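Local coordinates for homocysteine S-methyltransferase (Escherichia coli, PDB 5DMM), which catalyses the zinc-dependent transfer of a methyl group from S-methylmethionine, or less efficiently S-adenosylmethionine, to homocysteine, yielding methionine, at residues C141-F146 / I176-E181; T74-A79 / Q147-P152. All blocks are in the same frame, centred on the assembly; numbering follows the deposited sequence. Where two conformers were deposited one is given.

Contacts 1 and 2 share helix 143-159, which follows strand 117-122 and precedes strand 164-170 in the TIM barrel of this enzyme. Its first turn meets helix 173-183 in contact 1; the next stretch meets the short helix 75-78 in contact 2. Along the chain the segments alternate, 74-79, 141-146, 147-152 and 176-181, and the two contact centres lie 13 Å apart on the same side of the chain's centre. They also touch directly: Gln-147 NE2 probably donates to Ala-178 O at 3.2 Å, and Leu-179 packs on His-150. One helix thus ties the segment after strand 65-67 to the helix after strand 164-170, away from the site that binds homocysteine and the cysteine-bound zinc.

Contact 1 (C141-F146 / I176-E181); sequences CSVEAF and IEALAE. With ZN (zinc ion), chain D.
A torsion of 174° about chi1 puts CG1 of Val-143 anti to the backbone N and against the methyl of Ala-178, while chi1 of -82° sets CG of Phe-146 anti to the carbonyl carbon and turns the ring past the same methyl, which CB meets. This is helix-to-helix packing in the outer layer of a TIM barrel, between the first turn of helix 143-159 and helix 173-183. The backbones come close, with Val-143 CA 5.4 Å from Ala-178 CA, a closeness that the small alanine permits. The Ala-178 methyl comes up to the root of the phenylalanine, its CB 3.6 Å from Phe-146 CB, and meets the ring itself obliquely. From the more exposed side, one branch of the valine, CG1, lies 4.1 Å from the same Ala-178 CB, so a single methyl sits against two residues three positions apart on the facing helix. The contact across the segments is apolar, and it buries a modest 133 Å².

Beyond this methyl the ring is covered by other groups: Cys-141 CB lies over the centre of one face, 3.4 Å above the ring plane, while Tyr-139, Asn-172, Ser-174 and Glu-175 also touch the side chain. On the other helix, Ile-176 turns away to pack on Phe-193 and Phe-195 of strand 191-197.

Helix 143-159 starts at Ser-142, the N-cap, whose OG accepts from Ala-145 N at 3.0 Å with an N-H...O angle of 147°. Glu-144 points away from helix 173-183, and its chain bends at chi2 toward a zinc ion distinct from the one at the cysteine site. That ion also holds two waters, and the carboxylate binds it through OE1, with Glu-144 OE1 2.1 Å from the zinc.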
loop_
_atom_site.group_PDB
_atom_site.type_symbol
_atom_site.label_atom_id
_atom_site.label_comp_id
_atom_site.label_asym_id
_atom_site.label_seq_id
_atom_site.Cartn_x
_atom_site.Cartn_y
_atom_site.Cartn_z
ATOM N N CYS A 141 17.085 -0.844 -13.908
ATOM C CA CYS A 141 16.380 -0.067 -14.918
ATOM C C CYS A 141 16.898 1.361 -14.875
ATOM O O CYS A 141 17.285 1.852 -13.810
ATOM C CB CYS A 141 14.864 -0.076 -14.680
ATOM S SG CYS A 141 14.067 -1.710 -14.714
ATOM N N SER A 142 16.897 2.040 -16.020
ATOM C CA SER A 142 17.201 3.468 -16.029
ATOM C C SER A 142 16.105 4.215 -15.279
ATOM O O SER A 142 15.026 3.661 -15.060
ATOM C CB SER A 142 17.317 3.995 -17.462
ATOM O OG SER A 142 16.097 3.819 -18.152
ATOM N N VAL A 143 16.374 5.454 -14.878
ATOM C CA VAL A 143 15.336 6.262 -14.249
ATOM C C VAL A 143 14.140 6.350 -15.183
ATOM O O VAL A 143 13.000 6.198 -14.758
ATOM C CB VAL A 143 15.820 7.686 -13.906
ATOM C CG1 VAL A 143 14.668 8.529 -13.384
ATOM C CG2 VAL A 143 16.947 7.644 -12.904
ATOM N N GLU A 144 14.407 6.565 -16.469
ATOM C CA GLU A 144 13.337 6.685 -17.459
ATOM C C GLU A 144 12.504 5.421 -17.581
ATOM O O GLU A 144 11.282 5.486 -17.780
ATOM C CB GLU A 144 13.911 7.026 -18.836
ATOM C CG GLU A 144 14.544 8.387 -18.917
ATOM C CD GLU A 144 16.053 8.335 -18.787
ATOM O OE1 GLU A 144 16.554 7.594 -17.911
ATOM O OE2 GLU A 144 16.736 9.030 -19.572
ATOM N N ALA A 145 13.169 4.270 -17.500
ATOM C CA ALA A 145 12.481 2.988 -17.617
ATOM C C ALA A 145 11.590 2.738 -16.403
ATOM O O ALA A 145 10.449 2.303 -16.546
ATOM C CB ALA A 145 13.485 1.844 -17.781
ATOM N N PHE A 146 12.124 3.000 -15.215
ATOM C CA PHE A 146 11.309 2.911 -14.000
ATOM C C PHE A 146 10.112 3.844 -14.112
ATOM O O PHE A 146 8.984 3.468 -13.800
ATOM C CB PHE A 146 12.118 3.289 -12.750
ATOM C CG PHE A 146 12.969 2.174 -12.194
ATOM C CD1 PHE A 146 12.464 0.889 -12.052
ATOM C CD2 PHE A 146 14.270 2.433 -11.776
ATOM C CE1 PHE A 146 13.256 -0.130 -11.514
ATOM C CE2 PHE A 146 15.068 1.423 -11.244
ATOM C CZ PHE A 146 14.563 0.145 -11.110
ATOM N N ILE A 176 13.084 3.719 -5.899
ATOM C CA ILE A 176 12.495 4.654 -4.949
ATOM C C ILE A 176 12.776 6.100 -5.373
ATOM O O ILE A 176 11.877 6.947 -5.340
ATOM C CB ILE A 176 13.008 4.381 -3.514
ATOM C CG1 ILE A 176 12.357 3.090 -2.977
ATOM C CG2 ILE A 176 12.701 5.565 -2.611
ATOM C CD1 ILE A 176 13.035 2.516 -1.740
ATOM N N GLU A 177 14.011 6.381 -5.792
ATOM C CA GLU A 177 14.371 7.708 -6.301
ATOM C C GLU A 177 13.543 8.098 -7.522
ATOM O O GLU A 177 12.998 9.199 -7.596
ATOM C CB GLU A 177 15.854 7.762 -6.677
ATOM C CG GLU A 177 16.808 7.333 -5.589
ATOM C CD GLU A 177 18.228 7.160 -6.099
ATOM O OE1 GLU A 177 18.553 7.696 -7.185
ATOM O OE2 GLU A 177 19.022 6.482 -5.411
ATOM N N ALA A 178 13.477 7.185 -8.483
ATOM C CA ALA A 178 12.711 7.388 -9.716
ATOM C C ALA A 178 11.250 7.695 -9.414
ATOM O O ALA A 178 10.645 8.602 -10.003
ATOM C CB ALA A 178 12.816 6.162 -10.614
ATOM N N LEU A 179 10.693 6.952 -8.467
ATOM C CA LEU A 179 9.307 7.137 -8.047
ATOM C C LEU A 179 9.071 8.476 -7.331
ATOM O O LEU A 179 8.059 9.133 -7.565
ATOM C CB LEU A 179 8.894 5.970 -7.137
ATOM C CG LEU A 179 7.453 5.473 -7.099
ATOM C CD1 LEU A 179 6.913 5.240 -8.487
ATOM C CD2 LEU A 179 7.371 4.171 -6.284
ATOM N N ALA A 180 9.986 8.880 -6.454
ATOM C CA ALA A 180 9.853 10.174 -5.786
ATOM C C ALA A 180 9.946 11.304 -6.811
ATOM O O ALA A 180 9.198 12.286 -6.743
ATOM C CB ALA A 180 10.924 10.342 -4.703
ATOM N N GLU A 181 10.855 11.154 -7.766
ATOM C CA GLU A 181 10.974 12.120 -8.860
ATOM C C GLU A 181 9.683 12.194 -9.683
ATOM O O GLU A 181 9.178 13.275 -9.983
ATOM C CB GLU A 181 12.147 11.754 -9.772
ATOM C CG GLU A 181 13.520 12.068 -9.196
ATOM C CD GLU A 181 13.895 13.531 -9.349
ATOM O OE1 GLU A 181 14.125 13.975 -10.505
ATOM O OE2 GLU A 181 13.963 14.235 -8.312
HETATM ZN ZN ZN D . 18.610 7.723 -17.628
HETATM O O HOH W 1 19.466 6.265 -15.760
HETATM O O HOH W 2 19.588 6.931 -19.310
#

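Contact 2 (T74-A79 / Q147-P152); sequences TPAGFA and QAFHRP
Phe-149 extends its ring to Thr-74 and Ala-76, while Pro-152, one turn further along the same helix, meets Pro-75. Thr-74 and Phe-149 cross at about a right angle, and both branches of the threonine take part: Thr-74 OG1 is 3.6 Å from Phe-149 CE1, and Thr-74 CG2 is 3.8 Å from Phe-149 CZ. The Ala-76 methyl arrives at the ring edge, near its plane, with Ala-76 CB 3.8 Å from Phe-149 CD1. Beside this, the two proline rings pack at a slant, Pro-75 CG lying 3.6 Å from Pro-152 CB.

A water joins the backbones, accepting from Ala-76 N and donating to Phe-149 O, the latter 2.9 Å from the water oxygen. The carbonyl of Phe-149 is thus tied to the short, weakly bonded helix 75-78.

Behind these contacts stand the groups that position them. Phe-149 CG is anti to the backbone N (chi1 168°), which carries the ring out toward 74-79. Thr-74 is the N-cap of helix 75-78: its OG1 accepts from Gly-77 N at 3.1 Å, with an N-H...O angle of 163°, and this bond fixes the rotation of the hydroxyl-bearing branch beside the phenyl ring. A valine here, having no hydroxyl, would probably leave Gly-77 N without its capping acceptor and weaken the start of the short helix. Phe-149 CD2 sits over the centre of one face of the His-150 ring, 3.5 Å above the imidazole plane, and His-150 NE2 is hydrogen-bonded to Glu-175 OE2.

Farther out, Tyr-125 packs edge-to-face with Phe-149. Pro-75 and Pro-152 both touch Glu-85 of helix 85-109, and His-150 and Arg-151 reach Leu-182 of helix 173-183, so helix 143-159 lies between these neighbours in the layer surrounding the parallel strands.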
loop_
_atom_site.group_PDB
_atom_site.type_symbol
_atom_site.label_atom_id
_atom_site.label_comp_id
_atom_site.label_asym_id
_atom_site.label_seq_id
_atom_site.Cartn_x
_atom_site.Cartn_y
_atom_site.Cartn_z
ATOM N N THR A 74 -0.361 -2.986 -13.883
ATOM C CA THR A 74 0.318 -2.021 -14.745
ATOM C C THR A 74 0.101 -2.434 -16.189
ATOM O O THR A 74 -0.174 -3.594 -16.452
ATOM C CB THR A 74 1.837 -1.956 -14.493
ATOM O OG1 THR A 74 2.392 -3.273 -14.644
ATOM C CG2 THR A 74 2.150 -1.405 -13.088
ATOM N N PRO A 75 0.231 -1.485 -17.125
ATOM C CA PRO A 75 0.215 -1.873 -18.539
ATOM C C PRO A 75 1.267 -2.933 -18.867
ATOM O O PRO A 75 0.968 -3.848 -19.627
ATOM C CB PRO A 75 0.512 -0.560 -19.260
ATOM C CG PRO A 75 -0.056 0.492 -18.346
ATOM C CD PRO A 75 0.233 -0.020 -16.950
ATOM N N ALA A 76 2.464 -2.830 -18.289
ATOM C CA ALA A 76 3.509 -3.844 -18.482
ATOM C C ALA A 76 3.036 -5.243 -18.088
ATOM O O ALA A 76 3.187 -6.206 -18.850
ATOM C CB ALA A 76 4.771 -3.481 -17.684
ATOM N N GLY A 77 2.488 -5.359 -16.882
ATOM C CA GLY A 77 1.995 -6.638 -16.401
ATOM C C GLY A 77 0.827 -7.169 -17.225
ATOM O O GLY A 77 0.802 -8.344 -17.608
ATOM N N PHE A 78 -0.140 -6.300 -17.512
ATOM C CA PHE A 78 -1.390 -6.751 -18.117
ATOM C C PHE A 78 -1.276 -6.968 -19.627
ATOM O O PHE A 78 -2.232 -7.438 -20.259
ATOM C CB PHE A 78 -2.530 -5.759 -17.814
ATOM C CG PHE A 78 -3.095 -5.867 -16.411
ATOM C CD1 PHE A 78 -2.653 -6.845 -15.530
ATOM C CD2 PHE A 78 -4.085 -4.993 -15.985
ATOM C CE1 PHE A 78 -3.187 -6.941 -14.227
ATOM C CE2 PHE A 78 -4.625 -5.088 -14.709
ATOM C CZ PHE A 78 -4.175 -6.065 -13.826
ATOM N N ALA A 79 -0.115 -6.657 -20.202
ATOM C CA ALA A 79 0.093 -6.899 -21.632
ATOM C C ALA A 79 0.135 -8.402 -21.896
ATOM O O ALA A 79 -0.165 -8.851 -22.999
ATOM C CB ALA A 79 1.355 -6.241 -22.123
ATOM N N GLN A 147 10.373 5.079 -14.536
ATOM C CA GLN A 147 9.305 6.063 -14.622
ATOM C C GLN A 147 8.282 5.682 -15.697
ATOM O O GLN A 147 7.077 5.847 -15.486
ATOM C CB GLN A 147 9.895 7.458 -14.850
ATOM C CG GLN A 147 10.602 8.005 -13.607
ATOM C CD GLN A 147 11.184 9.385 -13.791
ATOM O OE1 GLN A 147 11.431 9.822 -14.917
ATOM N NE2 GLN A 147 11.428 10.083 -12.678
ATOM N N ALA A 148 8.739 5.146 -16.828
ATOM C CA ALA A 148 7.806 4.672 -17.859
ATOM C C ALA A 148 6.947 3.506 -17.366
ATOM O O ALA A 148 5.774 3.381 -17.744
ATOM C CB ALA A 148 8.564 4.263 -19.119
ATOM N N PHE A 149 7.534 2.647 -16.534
ATOM C CA PHE A 149 6.810 1.517 -15.951
ATOM C C PHE A 149 5.716 1.995 -15.007
ATOM O O PHE A 149 4.594 1.496 -15.041
ATOM C CB PHE A 149 7.767 0.579 -15.201
ATOM C CG PHE A 149 7.075 -0.441 -14.330
ATOM C CD1 PHE A 149 6.531 -1.592 -14.877
ATOM C CD2 PHE A 149 6.990 -0.258 -12.964
ATOM C CE1 PHE A 149 5.902 -2.538 -14.081
ATOM C CE2 PHE A 149 6.364 -1.207 -12.150
ATOM C CZ PHE A 149 5.819 -2.343 -12.711
ATOM N N HIS A 150 6.049 2.976 -14.172
ATOM C CA HIS A 150 5.139 3.417 -13.126
ATOM C C HIS A 150 4.124 4.478 -13.548
ATOM O O HIS A 150 3.037 4.546 -12.984
ATOM C CB HIS A 150 5.942 3.975 -11.952
ATOM C CG HIS A 150 6.516 2.929 -11.058
ATOM N ND1 HIS A 150 5.730 2.102 -10.280
ATOM C CD2 HIS A 150 7.798 2.561 -10.822
ATOM C CE1 HIS A 150 6.508 1.289 -9.586
ATOM N NE2 HIS A 150 7.765 1.543 -9.902
ATOM N N ARG A 151 4.494 5.315 -14.516
ATOM C CA ARG A 151 3.679 6.482 -14.881
ATOM C C ARG A 151 2.189 6.214 -15.172
ATOM O O ARG A 151 1.336 6.887 -14.590
ATOM C CB ARG A 151 4.305 7.206 -16.087
ATOM C CG ARG A 151 3.507 8.419 -16.546
ATOM C CD ARG A 151 4.250 9.213 -17.635
ATOM N NE ARG A 151 5.496 9.800 -17.142
ATOM C CZ ARG A 151 6.709 9.407 -17.523
ATOM N NH1 ARG A 151 6.844 8.432 -18.413
ATOM N NH2 ARG A 151 7.787 9.993 -17.018
ATOM N N PRO A 152 1.859 5.254 -16.060
ATOM C CA PRO A 152 0.424 5.055 -16.358
ATOM C C PRO A 152 -0.439 4.704 -15.141
ATOM O O PRO A 152 -1.591 5.150 -15.057
ATOM C CB PRO A 152 0.412 3.871 -17.328
ATOM C CG PRO A 152 1.791 3.695 -17.798
ATOM C CD PRO A 152 2.703 4.269 -16.765
HETATM O O HOH W 3 3.596 -0.189 -17.119
#